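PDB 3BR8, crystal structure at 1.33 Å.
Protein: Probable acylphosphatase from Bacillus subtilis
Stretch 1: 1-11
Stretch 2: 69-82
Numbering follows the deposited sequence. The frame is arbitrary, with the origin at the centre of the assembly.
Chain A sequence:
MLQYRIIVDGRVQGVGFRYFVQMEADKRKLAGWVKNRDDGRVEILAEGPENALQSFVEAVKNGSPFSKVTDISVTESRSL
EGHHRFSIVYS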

# COMPACT_ATOMS: atom_id res chain seq x y z
N MET A 1 -9.04 13.69 -2.08
CA MET A 1 -7.65 14.08 -1.70
C MET A 1 -6.70 13.76 -2.87
O MET A 1 -6.64 14.49 -3.87
CB MET A 1 -7.23 13.34 -0.42
CG MET A 1 -8.31 13.19 0.67
SD MET A 1 -7.72 13.70 2.30
CE MET A 1 -7.08 15.29 1.76
N LEU A 2 -5.98 12.66 -2.74
CA LEU A 2 -5.33 12.02 -3.86
C LEU A 2 -5.49 10.52 -3.60
O LEU A 2 -5.59 10.09 -2.45
CB LEU A 2 -3.86 12.44 -3.94
CG LEU A 2 -3.23 12.64 -5.32
CD1 LEU A 2 -3.98 13.64 -6.20
CD2 LEU A 2 -1.78 13.05 -5.16
N GLN A 3 -5.56 9.76 -4.69
CA GLN A 3 -5.55 8.30 -4.65
C GLN A 3 -4.27 7.81 -5.33
O GLN A 3 -3.98 8.20 -6.47
CB GLN A 3 -6.78 7.72 -5.37
CG GLN A 3 -6.89 6.20 -5.36
CD GLN A 3 -8.00 5.66 -6.26
OE1 GLN A 3 -9.15 5.54 -5.84
NE2 GLN A 3 -7.65 5.30 -7.49
N TYR A 4 -3.53 6.95 -4.64
CA TYR A 4 -2.42 6.24 -5.27
C TYR A 4 -2.77 4.78 -5.50
O TYR A 4 -3.31 4.11 -4.62
CB TYR A 4 -1.16 6.27 -4.40
CG TYR A 4 -0.37 7.56 -4.35
CD1 TYR A 4 0.69 7.67 -3.47
CD2 TYR A 4 -0.66 8.64 -5.19
CE1 TYR A 4 1.43 8.82 -3.39
CE2 TYR A 4 0.09 9.81 -5.12
CZ TYR A 4 1.14 9.88 -4.22
OH TYR A 4 1.88 11.03 -4.14
N ARG A 5 -2.42 4.29 -6.69
CA ARG A 5 -2.38 2.87 -6.99
C ARG A 5 -0.92 2.43 -6.99
O ARG A 5 -0.14 2.87 -7.84
CB ARG A 5 -3.00 2.60 -8.36
CG ARG A 5 -4.47 2.84 -8.41
CD ARG A 5 -4.95 2.54 -9.79
NE ARG A 5 -6.37 2.75 -9.94
CZ ARG A 5 -7.03 2.52 -11.08
NH1 ARG A 5 -6.38 2.07 -12.14
NH2 ARG A 5 -8.33 2.73 -11.14
N ILE A 6 -0.56 1.58 -6.04
CA ILE A 6 0.82 1.15 -5.83
C ILE A 6 0.92 -0.34 -6.08
O ILE A 6 0.13 -1.11 -5.55
CB ILE A 6 1.27 1.49 -4.37
CG1 ILE A 6 1.07 2.98 -4.06
CG2 ILE A 6 2.71 1.03 -4.12
CD1 ILE A 6 1.03 3.31 -2.57
N ILE A 7 1.88 -0.75 -6.92
CA ILE A 7 2.18 -2.17 -7.10
C ILE A 7 3.60 -2.41 -6.63
O ILE A 7 4.55 -1.73 -7.07
CB ILE A 7 2.01 -2.62 -8.57
CG1 ILE A 7 0.56 -2.41 -9.04
CG2 ILE A 7 2.40 -4.10 -8.71
CD1 ILE A 7 0.31 -2.68 -10.52
N VAL A 8 3.75 -3.36 -5.71
CA VAL A 8 5.04 -3.69 -5.12
C VAL A 8 5.49 -5.05 -5.62
O VAL A 8 4.70 -6.00 -5.66
CB VAL A 8 4.92 -3.74 -3.57
CG1 VAL A 8 6.29 -3.83 -2.93
CG2 VAL A 8 4.16 -2.52 -3.03
N ASP A 9 6.77 -5.15 -5.99
CA ASP A 9 7.33 -6.43 -6.38
C ASP A 9 8.59 -6.73 -5.57
O ASP A 9 9.18 -5.83 -4.96
CB ASP A 9 7.63 -6.46 -7.88
CG ASP A 9 7.77 -7.88 -8.43
OD1 ASP A 9 7.42 -8.86 -7.75
OD2 ASP A 9 8.26 -8.00 -9.57
N GLY A 10 8.98 -8.00 -5.59
CA GLY A 10 10.15 -8.49 -4.86
C GLY A 10 9.81 -9.76 -4.11
O GLY A 10 8.99 -10.57 -4.57
N ARG A 11 10.43 -9.93 -2.95
CA ARG A 11 10.03 -10.96 -1.99
C ARG A 11 9.04 -10.30 -1.05
O ARG A 11 9.41 -9.78 0.01
CB ARG A 11 11.25 -11.47 -1.22
CG ARG A 11 10.96 -12.69 -0.35
CD ARG A 11 12.03 -12.90 0.73
NE ARG A 11 13.37 -12.95 0.16
CZ ARG A 11 14.37 -12.12 0.45
NH1 ARG A 11 14.22 -11.14 1.34
NH2 ARG A 11 15.55 -12.28 -0.14
N VAL A 69 11.68 -5.37 -1.08
CA VAL A 69 11.01 -4.62 -2.14
C VAL A 69 12.02 -4.30 -3.25
O VAL A 69 13.00 -3.60 -3.02
CB VAL A 69 10.38 -3.31 -1.61
CG1 VAL A 69 9.82 -2.47 -2.74
CG2 VAL A 69 9.29 -3.63 -0.60
N THR A 70 11.77 -4.84 -4.44
CA THR A 70 12.67 -4.62 -5.57
C THR A 70 12.12 -3.57 -6.54
O THR A 70 12.88 -2.95 -7.29
CB THR A 70 12.98 -5.92 -6.34
OG1 THR A 70 11.77 -6.46 -6.89
CG2 THR A 70 13.65 -6.96 -5.43
N ASP A 71 10.81 -3.39 -6.53
CA ASP A 71 10.18 -2.35 -7.34
C ASP A 71 8.90 -1.83 -6.70
O ASP A 71 8.15 -2.58 -6.07
CB ASP A 71 9.87 -2.86 -8.75
CG ASP A 71 9.39 -1.75 -9.67
OD1 ASP A 71 8.22 -1.79 -10.09
OD2 ASP A 71 10.18 -0.83 -9.94
N ILE A 72 8.66 -0.53 -6.87
CA ILE A 72 7.37 0.08 -6.54
C ILE A 72 6.95 0.98 -7.70
O ILE A 72 7.68 1.89 -8.10
CB ILE A 72 7.41 0.90 -5.22
CG1 ILE A 72 7.50 -0.04 -4.01
CG2 ILE A 72 6.18 1.79 -5.09
CD1 ILE A 72 7.33 0.64 -2.67
N SER A 73 5.78 0.68 -8.26
CA SER A 73 5.18 1.54 -9.27
C SER A 73 4.02 2.25 -8.63
O SER A 73 3.29 1.65 -7.84
CB SER A 73 4.72 0.72 -10.48
OG SER A 73 3.58 -0.05 -10.18
N VAL A 74 3.86 3.53 -8.94
CA VAL A 74 2.78 4.33 -8.38
C VAL A 74 2.12 5.09 -9.52
O VAL A 74 2.82 5.70 -10.33
CB VAL A 74 3.31 5.37 -7.35
CG1 VAL A 74 2.15 6.12 -6.67
CG2 VAL A 74 4.20 4.71 -6.30
N THR A 75 0.80 5.03 -9.62
CA THR A 75 0.02 5.93 -10.47
C THR A 75 -1.00 6.67 -9.61
O THR A 75 -1.45 6.16 -8.57
CB THR A 75 -0.71 5.21 -11.63
OG1 THR A 75 -1.65 4.28 -11.11
CG2 THR A 75 0.28 4.49 -12.55
N GLU A 76 -1.39 7.87 -10.03
CA GLU A 76 -2.25 8.71 -9.20
C GLU A 76 -3.50 9.26 -9.87
O GLU A 76 -3.55 9.41 -11.09
CB GLU A 76 -1.43 9.85 -8.59
CG GLU A 76 -0.89 10.84 -9.62
CD GLU A 76 -0.15 11.99 -9.00
OE1 GLU A 76 0.85 11.74 -8.30
OE2 GLU A 76 -0.56 13.15 -9.22
N SER A 77 -4.50 9.58 -9.05
CA SER A 77 -5.75 10.17 -9.50
C SER A 77 -6.33 11.09 -8.43
O SER A 77 -6.20 10.83 -7.23
CB SER A 77 -6.77 9.08 -9.84
OG SER A 77 -7.99 9.65 -10.28
N ARG A 78 -6.97 12.17 -8.88
CA ARG A 78 -7.67 13.08 -7.98
C ARG A 78 -9.07 12.54 -7.65
O ARG A 78 -9.74 13.05 -6.74
N SER A 79 -9.49 11.51 -8.38
CA SER A 79 -10.80 10.91 -8.20
C SER A 79 -10.75 9.83 -7.11
O SER A 79 -10.24 8.73 -7.33
CB SER A 79 -11.31 10.32 -9.52
N LEU A 80 -11.27 10.17 -5.94
CA LEU A 80 -11.33 9.23 -4.82
C LEU A 80 -12.69 8.56 -4.76
O LEU A 80 -13.72 9.20 -4.98
CB LEU A 80 -11.02 9.93 -3.50
CG LEU A 80 -9.55 10.18 -3.11
CD1 LEU A 80 -8.88 11.21 -4.02
CD2 LEU A 80 -9.49 10.62 -1.66
N GLU A 81 -12.70 7.26 -4.45
CA GLU A 81 -13.94 6.50 -4.35
C GLU A 81 -14.63 6.73 -3.01
O GLU A 81 -15.73 6.21 -2.77
CB GLU A 81 -13.68 5.01 -4.58
N GLY A 82 -13.99 7.50 -2.13
CA GLY A 82 -14.54 7.82 -0.82
C GLY A 82 -14.45 6.67 0.16
O GLY A 82 -15.28 6.55 1.06
O HOH W 1 -8.87 15.33 -5.36
O HOH W 2 0.82 1.16 -9.89
O HOH W 3 6.15 -3.10 -9.05
O HOH W 4 10.86 -7.32 -9.16

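The regular pairing of the two strands breaks at a beta bulge, where the register slips by one residue between Asp9 and Gly10. The carbonyl of Asp9 sits at the centre of this irregularity: its O accepts a hydrogen bond from Thr70 N at 2.8 Å and a weak one from Asp71 N at 3.3 Å, so two successive amides converge on one acceptor. Gly10 fits the bulge because it lacks a side chain. With phi/psi of 133/-146°, a CB here would point toward the opposing strand, clash with the N of Thr70 and press against the carbonyl O of Asp9. The amide of Gly10 instead turns back to its neighbour, with a weak hydrogen bond from Gly10 N to Asp9 OD1 (2.8 Å).

Before the bulge the strands run antiparallel, their directions 156° apart, in a regular ladder. Gln3 and Ser77, Arg5 and Thr75, and Ile7 and Ser73 each exchange two backbone hydrogen bonds. In each pair the bond donated by the first strand is slightly the shorter, as with Arg5 N to Thr75 O at 2.8 Å against Thr75 N to Arg5 O at 3.0 Å. Asp9 N continues the pattern to Asp71 O (2.9 Å), whereas the return bond is the weak one within the bulge. In the intervening pairs CA-H groups approach carbonyls, most closely Ile6 CA to Ser73 O at 3.2 Å.

Alternation along the strands separates the side chains. Tyr4, Ile6, Val8, Ile72, Val74 and Glu76 share one face, where contacts run diagonally as well as directly across. Val74 CG1 lies over a face of the Tyr4 ring, 3.7 Å from Tyr4 CG, in a CH-pi contact only 21° off the ring normal. Ile6 CG2 meets Ile72 CG2 at 3.7 Å, and Val8 CG1 reaches Val69 CG1 at 3.8 Å, extending the apolar packing to the bulge.

The face bearing Arg5, Ile7, Ser73 and Thr75 is more polar, and waters bridge the strands there. One donates to Arg5 O (2.8 Å) and hydrogen-bonds Ser73 OG (3.0 Å); another donates to both Ile7 O (2.9 Å) and Asp71 OD1 (2.7 Å).

Beyond the ladder, a further water donates to Met1 O and Arg78 O, at 2.8 Å from each, linking the two stretches where direct pairing has ceased. Leu80 then folds back over the first residues of the first stretch: its CD2 lies 3.7 Å from Met1 CG, and its CD1 lies 3.5 Å from Leu2 C.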